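Local structure of VirK protein (Legionella pneumophila, 5XTA) at residues I24-C29 against A38-T43; R54-D59 against Y77-L82; D87-T92 against S105-C110. The protein is of unknown function but belongs to the VirK family, has a novel fold and is probably linked to type II secretion. The protein carries 3 engineered substitutions. One frame throughout, in Å; residues are numbered along the deposited sequence. Where two conformers were deposited one is given.

Interaction 1 (I24-C29 against A38-T43); sequences INLKKC and AIVSVT
The flat groups here are peptide units and the Asn25 carboxamide; no aromatic ring takes part. Peptides of Ile24 and Val40 meet at their edges: Ile24 N lies in the carbonyl plane of Val40, 2.7 Å from Val40 O, and Val40 N returns the bond to Ile24 O at 2.8 Å, also in plane. Leu26 N instead sits nearly on the C=O axis of Ala38, 3.1 Å from Ala38 O, extending the antiparallel pairing just as the chain leaves the strand. There it coils through a 3-10 turn, with Lys28 N bonded to Asn25 O and Cys29 N to Leu26 O. Leu26 straddles two residues of the partner strand, its CD2 4.0 Å from Ala38 CB and its CD1 4.1 Å from Val40 CG2. Ile24 and Val40 point to one face of the sheet, Asn25 and Ile39 to the opposite one.

Strand 38-42 also pairs with a strand of the second subunit, so the sheet continues across the interface. Chemically, in-plane amide bonds fix the register and the two leucine methyls add apolar contacts, while Asn25 OD1 is buried by the contact with no hydrogen-bond partner in the model.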
loop_
_atom_site.group_PDB
_atom_site.type_symbol
_atom_site.label_atom_id
_atom_site.label_comp_id
_atom_site.label_asym_id
_atom_site.label_seq_id
_atom_site.Cartn_x
_atom_site.Cartn_y
_atom_site.Cartn_z
ATOM N N ILE A 24 7.560 13.962 9.735
ATOM C CA ILE A 24 7.261 14.648 10.958
ATOM C C ILE A 24 8.366 14.482 11.945
ATOM O O ILE A 24 8.756 13.349 12.276
ATOM C CB ILE A 24 5.957 14.137 11.536
ATOM C CG1 ILE A 24 4.965 14.212 10.378
ATOM C CG2 ILE A 24 5.548 14.960 12.771
ATOM C CD1 ILE A 24 3.526 14.238 10.717
ATOM N N ASN A 25 8.838 15.623 12.438
ATOM C CA ASN A 25 9.877 15.669 13.483
ATOM C C ASN A 25 9.225 16.003 14.822
ATOM O O ASN A 25 8.897 17.174 15.116
ATOM C CB ASN A 25 10.948 16.662 13.062
ATOM C CG ASN A 25 12.168 16.653 13.965
ATOM O OD1 ASN A 25 12.217 16.020 15.017
ATOM N ND2 ASN A 25 13.178 17.364 13.522
ATOM N N LEU A 26 8.982 14.948 15.602
ATOM C CA LEU A 26 8.176 15.019 16.825
ATOM C C LEU A 26 8.658 16.012 17.885
ATOM O O LEU A 26 7.847 16.604 18.593
ATOM C CB LEU A 26 8.077 13.646 17.469
ATOM C CG LEU A 26 6.903 12.745 17.077
ATOM C CD1 LEU A 26 6.558 12.777 15.608
ATOM C CD2 LEU A 26 7.202 11.321 17.513
ATOM N N LYS A 27 9.967 16.206 17.974
ATOM C CA LYS A 27 10.517 17.134 18.939
ATOM C C LYS A 27 10.211 18.607 18.570
ATOM O O LYS A 27 10.310 19.495 19.396
ATOM C CB LYS A 27 12.010 16.873 19.126
ATOM C CG LYS A 27 12.938 17.394 18.044
ATOM C CD LYS A 27 14.375 16.992 18.370
ATOM C CE LYS A 27 15.222 16.647 17.148
ATOM N NZ LYS A 27 15.895 17.822 16.521
ATOM N N LYS A 28 9.832 18.856 17.326
ATOM C CA LYS A 28 9.463 20.166 16.889
ATOM C C LYS A 28 7.956 20.324 16.871
ATOM O O LYS A 28 7.461 21.271 16.310
ATOM C CB LYS A 28 10.056 20.400 15.513
ATOM C CG LYS A 28 11.564 20.278 15.539
ATOM C CD LYS A 28 12.242 20.933 14.351
ATOM C CE LYS A 28 13.736 21.041 14.609
ATOM N NZ LYS A 28 14.539 20.640 13.427
ATOM N N CYS A 29 7.280 19.403 17.522
ATOM C CA CYS A 29 5.843 19.368 17.559
ATOM C C CYS A 29 5.374 19.430 19.000
ATOM O O CYS A 29 6.078 19.024 19.891
ATOM C CB CYS A 29 5.321 18.124 16.847
ATOM S SG CYS A 29 5.625 18.148 15.074
ATOM N N ALA A 38 11.843 11.619 17.547
ATOM C CA ALA A 38 11.728 10.667 16.470
ATOM C C ALA A 38 11.367 11.413 15.221
ATOM O O ALA A 38 10.798 12.493 15.285
ATOM C CB ALA A 38 10.682 9.597 16.768
ATOM N N ILE A 39 11.787 10.870 14.092
ATOM C CA ILE A 39 11.312 11.316 12.818
ATOM C C ILE A 39 10.407 10.249 12.302
ATOM O O ILE A 39 10.755 9.094 12.339
ATOM C CB ILE A 39 12.486 11.579 11.883
ATOM C CG1 ILE A 39 13.297 12.733 12.521
ATOM C CG2 ILE A 39 12.015 11.938 10.463
ATOM C CD1 ILE A 39 14.355 13.369 11.638
ATOM N N VAL A 40 9.238 10.641 11.819
ATOM C CA VAL A 40 8.274 9.702 11.294
ATOM C C VAL A 40 7.924 10.104 9.873
ATOM O O VAL A 40 7.528 11.243 9.624
ATOM C CB VAL A 40 7.016 9.709 12.136
ATOM C CG1 VAL A 40 5.971 8.750 11.567
ATOM C CG2 VAL A 40 7.376 9.315 13.543
ATOM N N SER A 41 8.068 9.157 8.955
ATOM C CA SER A 41 7.751 9.362 7.553
ATOM C C SER A 41 6.583 8.453 7.204
ATOM O O SER A 41 6.566 7.246 7.576
ATOM C CB SER A 41 8.970 9.027 6.713
ATOM O OG SER A 41 8.648 8.896 5.341
ATOM N N VAL A 42 5.612 9.007 6.487
ATOM C CA VAL A 42 4.435 8.222 6.062
ATOM C C VAL A 42 4.043 8.690 4.673
ATOM O O VAL A 42 3.943 9.874 4.440
ATOM C CB VAL A 42 3.200 8.408 6.992
ATOM C CG1 VAL A 42 1.964 7.659 6.465
ATOM C CG2 VAL A 42 3.485 7.924 8.416
ATOM N N THR A 43 3.759 7.745 3.779
ATOM C CA THR A 43 3.220 8.077 2.473
ATOM C C THR A 43 1.880 7.360 2.263
ATOM O O THR A 43 1.844 6.200 1.939
ATOM C CB THR A 43 4.218 7.910 1.285
ATOM O OG1 THR A 43 3.534 8.163 0.042
ATOM C CG2 THR A 43 4.825 6.578 1.183
#

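Interaction 2 (R54-D59 against Y77-L82); sequences RVTASD and YSKFNL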
loop_
_atom_site.group_PDB
_atom_site.type_symbol
_atom_site.label_atom_id
_atom_site.label_comp_id
_atom_site.label_asym_id
_atom_site.label_seq_id
_atom_site.Cartn_x
_atom_site.Cartn_y
_atom_site.Cartn_z
ATOM N N ARG A 54 -7.671 23.314 3.194
ATOM C CA ARG A 54 -7.193 22.217 4.033
ATOM C C ARG A 54 -6.737 21.065 3.162
ATOM O O ARG A 54 -7.379 20.772 2.147
ATOM C CB ARG A 54 -8.326 21.705 4.948
ATOM C CG ARG A 54 -8.326 22.272 6.339
ATOM C CD ARG A 54 -9.336 21.587 7.261
ATOM N NE ARG A 54 -10.648 21.273 6.663
ATOM C CZ ARG A 54 -11.310 20.107 6.752
ATOM N NH1 ARG A 54 -10.811 19.045 7.387
ATOM N NH2 ARG A 54 -12.512 19.995 6.188
ATOM N N VAL A 55 -5.648 20.410 3.583
ATOM C CA VAL A 55 -5.206 19.137 3.028
ATOM C C VAL A 55 -5.336 18.088 4.103
ATOM O O VAL A 55 -4.865 18.288 5.251
ATOM C CB VAL A 55 -3.733 19.198 2.612
ATOM C CG1 VAL A 55 -3.193 17.824 2.218
ATOM C CG2 VAL A 55 -3.547 20.175 1.473
ATOM N N THR A 56 -5.939 16.945 3.747
ATOM C CA THR A 56 -6.110 15.880 4.715
ATOM C C THR A 56 -5.742 14.541 4.155
ATOM O O THR A 56 -5.811 14.305 2.959
ATOM C CB THR A 56 -7.556 15.791 5.245
ATOM O OG1 THR A 56 -8.428 15.383 4.186
ATOM C CG2 THR A 56 -8.019 17.113 5.752
ATOM N N ALA A 57 -5.307 13.675 5.042
ATOM C CA ALA A 57 -4.953 12.301 4.676
ATOM C C ALA A 57 -4.938 11.492 5.915
ATOM O O ALA A 57 -4.977 12.041 6.992
ATOM C CB ALA A 57 -3.588 12.236 4.015
ATOM N N SER A 58 -4.890 10.185 5.770
ATOM C CA SER A 58 -4.807 9.299 6.954
ATOM C C SER A 58 -4.058 8.020 6.662
ATOM O O SER A 58 -3.825 7.675 5.484
ATOM C CB SER A 58 -6.219 8.973 7.457
ATOM O OG SER A 58 -6.958 8.163 6.549
ATOM N N ASP A 59 -3.676 7.318 7.724
ATOM C CA ASP A 59 -2.921 6.059 7.608
ATOM C C ASP A 59 -3.322 5.178 8.774
ATOM O O ASP A 59 -3.302 5.616 9.922
ATOM C CB ASP A 59 -1.370 6.288 7.616
ATOM C CG ASP A 59 -0.557 4.977 7.531
ATOM O OD1 ASP A 59 -0.627 4.256 6.537
ATOM O OD2 ASP A 59 0.174 4.597 8.448
ATOM N N TYR A 77 -4.237 4.535 14.045
ATOM C CA TYR A 77 -4.817 5.335 13.004
ATOM C C TYR A 77 -4.448 6.816 13.187
ATOM O O TYR A 77 -4.833 7.458 14.194
ATOM C CB TYR A 77 -6.328 5.168 13.021
ATOM C CG TYR A 77 -7.064 6.082 12.084
ATOM C CD1 TYR A 77 -7.073 5.843 10.721
ATOM C CD2 TYR A 77 -7.744 7.202 12.553
ATOM C CE1 TYR A 77 -7.776 6.670 9.850
ATOM C CE2 TYR A 77 -8.420 8.048 11.685
ATOM C CZ TYR A 77 -8.429 7.778 10.330
ATOM O OH TYR A 77 -9.083 8.593 9.459
ATOM N N SER A 78 -3.741 7.360 12.203
ATOM C CA SER A 78 -3.319 8.740 12.212
ATOM C C SER A 78 -4.064 9.520 11.156
ATOM O O SER A 78 -4.086 9.121 10.003
ATOM C CB SER A 78 -1.839 8.805 11.958
ATOM O OG SER A 78 -1.171 8.196 13.037
ATOM N N LYS A 79 -4.680 10.626 11.581
ATOM C CA LYS A 79 -5.351 11.585 10.718
ATOM C C LYS A 79 -4.502 12.878 10.621
ATOM O O LYS A 79 -4.157 13.474 11.629
ATOM C CB LYS A 79 -6.738 11.843 11.305
ATOM C CG LYS A 79 -7.555 12.940 10.646
ATOM C CD LYS A 79 -8.004 12.534 9.270
ATOM C CE LYS A 79 -8.886 13.629 8.687
ATOM N NZ LYS A 79 -9.145 13.377 7.259
ATOM N N PHE A 80 -4.108 13.231 9.406
ATOM C CA PHE A 80 -3.202 14.353 9.140
ATOM C C PHE A 80 -4.054 15.467 8.573
ATOM O O PHE A 80 -4.873 15.221 7.690
ATOM C CB PHE A 80 -2.169 13.966 8.082
ATOM C CG PHE A 80 -1.267 12.847 8.493
ATOM C CD1 PHE A 80 -0.067 13.110 9.118
ATOM C CD2 PHE A 80 -1.611 11.523 8.251
ATOM C CE1 PHE A 80 0.776 12.084 9.504
ATOM C CE2 PHE A 80 -0.765 10.496 8.629
ATOM C CZ PHE A 80 0.431 10.783 9.260
ATOM N N ASN A 81 -3.893 16.664 9.116
ATOM C CA ASN A 81 -4.604 17.843 8.675
ATOM C C ASN A 81 -3.609 19.003 8.555
ATOM O O ASN A 81 -2.786 19.193 9.443
ATOM C CB ASN A 81 -5.673 18.159 9.701
ATOM C CG ASN A 81 -6.790 19.001 9.136
ATOM O OD1 ASN A 81 -6.581 20.119 8.678
ATOM N ND2 ASN A 81 -7.983 18.464 9.166
ATOM N N LEU A 82 -3.675 19.746 7.471
ATOM C CA LEU A 82 -2.805 20.888 7.241
ATOM C C LEU A 82 -3.669 21.988 6.714
ATOM O O LEU A 82 -4.370 21.800 5.698
ATOM C CB LEU A 82 -1.779 20.565 6.183
ATOM C CG LEU A 82 -0.984 21.732 5.644
ATOM C CD1 LEU A 82 -0.095 22.289 6.752
ATOM C CD2 LEU A 82 -0.166 21.298 4.434
HETATM O O HOH W 1 -9.833 8.937 6.642
#
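Six backbone hydrogen bonds form the first shell, two for each of the pairs Val55–Leu82, Ala57–Phe80 and Asp59–Ser78. Phe80 N reaches Ala57 O at 2.8 Å, nearly along the C=O axis, whereas Ala57 N meets a lone pair of Phe80 O at 3.1 Å. Between these pairs, CA-H groups lie close to carbonyls; Ser58 CA is 3.1 Å from Ser78 O.

On the face carrying Thr56, Ser58, Lys79 and Asn81, side chains reach across the ladder. Lys79 leaves with CG anti to the backbone N and bends at chi2 (70°), which brings NZ over to Thr56 CB at 3.5 Å. Thr56 CG2 lies alongside the Asn81 amide, and that amide is nearly coplanar with the Arg54 guanidinium (17° between planes), whose chain bends at chi3 to get there. Arg54 NH1 and Lys79 NZ are 5.9 Å apart, close enough for their like charges probably to repel mildly. Tyr77 stretches back over the ladder until its OH lies 3.5 Å from Ser58 CB, and one water bridges Ser58 OG and Tyr77 OH, donating to Tyr77 OH at 2.9 Å. On the opposite face, Phe80 turns its edge to the partner strand, CD2 3.6 Å from Ala57 O and in the ring plane.

Tyr77 OH bonds to Asp65 of the third subunit, Asp59 OD1 to Asn45 of the second, and Ser78 OG to Thr92 OG1 of the same chain. The two strands form a beta hairpin inside the larger antiparallel sheet, flanked by strands 46-50 and 87-96. Helix 7-15 packs on Val55 and Leu82, and strand 21-25 lies against Ala57 and Phe80.

Interaction 3 (D87-T92 against S105-C110); sequences DASIKT and SYQMNC
Strands 87-96 and 102-111 form a beta hairpin of the larger antiparallel sheet, and this contact is its regular part away from the turn. Three hydrogen-bonded pairs, Ala88–Cys110, Ile90–Met108 and Thr92–Tyr106, supply six backbone bonds. Their geometry changes along the ladder: at one end Cys110 N stands 31° out of the carbonyl plane of Ala88, 2.8 Å from Ala88 O, while at the other Thr92 N lies almost on the C=O axis of Tyr106.

On the face holding those pairs, Thr92 puts CB over the Tyr106 ring, 3.9 Å from its centroid, in a CH-pi contact offset toward the rim. Tyr106 takes the crowded first torsion (chi1 54°), and this lays the ring alongside Thr92, with Thr92 CG2 3.4 Å from Tyr106 OH. Thr92 OG1 is used in a hydrogen bond with Ser78 OG. Further along, Ile90 CD1 touches both Met108, a selenomethionine, and Cys110: it is 3.8 Å from Met108 CG and 3.6 Å from Cys110 SG. Cys110 SG is joined to Cys29 in a disulfide, and Phe116 packs against Ala88, Ile90 and Cys110.

The other face is polar. Gln107 runs out extended, and its NE2 donates to a lone pair of Asn109 OD1 at 3.2 Å, two residues on along the same strand; its OE1 lies 3.6 Å from Lys91 CD. The hairpin is thus amphipathic: amides and charge line one side, and the other is mostly apolar, with the Thr92 and Tyr106 hydroxyls at one end and the disulfide at the other.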
loop_
_atom_site.group_PDB
_atom_site.type_symbol
_atom_site.label_atom_id
_atom_site.label_comp_id
_atom_site.label_asym_id
_atom_site.label_seq_id
_atom_site.Cartn_x
_atom_site.Cartn_y
_atom_site.Cartn_z
ATOM N N ASP A 87 -0.590 25.480 9.594
ATOM C CA ASP A 87 -0.769 24.811 10.891
ATOM C C ASP A 87 -1.182 23.352 10.632
ATOM O O ASP A 87 -2.150 23.097 9.907
ATOM C CB ASP A 87 -1.832 25.508 11.740
ATOM C CG ASP A 87 -1.591 27.016 11.878
ATOM O OD1 ASP A 87 -0.475 27.404 12.246
ATOM O OD2 ASP A 87 -2.510 27.811 11.602
ATOM N N ALA A 88 -0.402 22.418 11.167
ATOM C CA ALA A 88 -0.600 21.015 10.935
ATOM C C ALA A 88 -0.959 20.329 12.247
ATOM O O ALA A 88 -0.465 20.691 13.302
ATOM C CB ALA A 88 0.654 20.382 10.351
ATOM N N SER A 89 -1.839 19.343 12.169
ATOM C CA SER A 89 -2.067 18.455 13.296
ATOM C C SER A 89 -2.097 16.997 12.869
ATOM O O SER A 89 -2.438 16.666 11.712
ATOM C CB SER A 89 -3.353 18.819 14.014
ATOM O OG SER A 89 -4.484 18.480 13.249
ATOM N N ILE A 90 -1.700 16.133 13.803
ATOM C CA ILE A 90 -1.787 14.695 13.613
ATOM C C ILE A 90 -2.510 14.178 14.815
ATOM O O ILE A 90 -2.070 14.363 15.941
ATOM C CB ILE A 90 -0.440 13.979 13.503
ATOM C CG1 ILE A 90 0.441 14.632 12.436
ATOM C CG2 ILE A 90 -0.659 12.489 13.212
ATOM C CD1 ILE A 90 1.259 15.801 12.922
ATOM N N LYS A 91 -3.634 13.544 14.564
ATOM C CA LYS A 91 -4.360 12.898 15.596
ATOM C C LYS A 91 -4.294 11.380 15.410
ATOM O O LYS A 91 -4.682 10.849 14.382
ATOM C CB LYS A 91 -5.781 13.413 15.641
ATOM C CG LYS A 91 -6.525 12.747 16.792
ATOM C CD LYS A 91 -7.723 13.503 17.291
ATOM C CE LYS A 91 -8.247 12.860 18.573
ATOM N NZ LYS A 91 -9.723 12.927 18.656
ATOM N N THR A 92 -3.737 10.698 16.397
ATOM C CA THR A 92 -3.585 9.255 16.350
ATOM C C THR A 92 -4.568 8.605 17.303
ATOM O O THR A 92 -4.623 8.966 18.468
ATOM C CB THR A 92 -2.157 8.855 16.706
ATOM O OG1 THR A 92 -1.289 9.476 15.770
ATOM C CG2 THR A 92 -1.976 7.283 16.641
ATOM N N SER A 105 -6.146 7.946 22.472
ATOM C CA SER A 105 -5.822 8.836 21.371
ATOM C C SER A 105 -4.887 9.878 21.856
ATOM O O SER A 105 -4.853 10.178 23.057
ATOM C CB SER A 105 -7.081 9.487 20.782
ATOM O OG SER A 105 -7.868 10.139 21.763
ATOM N N TYR A 106 -4.105 10.409 20.936
ATOM C CA TYR A 106 -3.246 11.521 21.260
ATOM C C TYR A 106 -3.039 12.371 20.023
ATOM O O TYR A 106 -3.280 11.924 18.903
ATOM C CB TYR A 106 -1.933 11.030 21.864
ATOM C CG TYR A 106 -1.202 10.021 21.023
ATOM C CD1 TYR A 106 -1.430 8.644 21.165
ATOM C CD2 TYR A 106 -0.272 10.439 20.070
ATOM C CE1 TYR A 106 -0.753 7.719 20.365
ATOM C CE2 TYR A 106 0.408 9.527 19.268
ATOM C CZ TYR A 106 0.170 8.165 19.419
ATOM O OH TYR A 106 0.842 7.264 18.611
ATOM N N GLN A 107 -2.641 13.612 20.245
ATOM C CA GLN A 107 -2.521 14.577 19.173
ATOM C C GLN A 107 -1.258 15.396 19.244
ATOM O O GLN A 107 -0.799 15.759 20.338
ATOM C CB GLN A 107 -3.737 15.485 19.171
ATOM C CG GLN A 107 -3.613 16.635 18.185
ATOM C CD GLN A 107 -4.924 17.271 17.821
ATOM O OE1 GLN A 107 -5.947 16.593 17.670
ATOM N NE2 GLN A 107 -4.907 18.592 17.660
HETATM N N MSE A 108 -0.706 15.717 18.080
HETATM C CA MSE A 108 0.385 16.670 18.041
HETATM C C MSE A 108 0.070 17.743 17.078
HETATM O O MSE A 108 -0.726 17.560 16.168
HETATM C CB MSE A 108 1.772 16.157 17.781
HETATM C CG MSE A 108 1.911 15.219 16.614
HETATM SE SE MSE A 108 3.083 13.816 17.319
HETATM C CE MSE A 108 1.761 12.894 18.489
ATOM N N ASN A 109 0.678 18.891 17.314
ATOM C CA ASN A 109 0.505 20.057 16.456
ATOM C C ASN A 109 1.848 20.578 16.037
ATOM O O ASN A 109 2.767 20.592 16.834
ATOM C CB ASN A 109 -0.311 21.117 17.180
ATOM C CG ASN A 109 -1.683 20.587 17.591
ATOM O OD1 ASN A 109 -2.633 20.685 16.840
ATOM N ND2 ASN A 109 -1.766 19.990 18.764
ATOM N N CYS A 110 1.958 20.935 14.769
ATOM C CA CYS A 110 3.194 21.363 14.132
ATOM C C CYS A 110 2.967 22.474 13.158
ATOM O O CYS A 110 1.859 22.793 12.845
ATOM C CB CYS A 110 3.910 20.256 13.355
ATOM S SG CYS A 110 3.430 18.578 13.621
#

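In the fold
The contacts follow one another along the chain, interaction 1 closing before interaction 2 opens and interaction 2 before interaction 3. Interactions 2 and 3 are successive hairpins of one antiparallel sheet, their centres about 9 Å apart, joined where strand 74-83 bonds to strand 87-96, as in Lys79 N to Lys91 O. Interaction 1 belongs to the smaller sheet, its centre about 14 Å from that of interaction 2 and 11 Å from that of interaction 3. The sheets meet through an apolar layer in which Ile24 CD1 touches both Phe80 and Ile90, and the Cys29–Cys110 disulfide ties interaction 1 covalently to interaction 3. Packing and crosslink together thus fasten the two sheets into one unit.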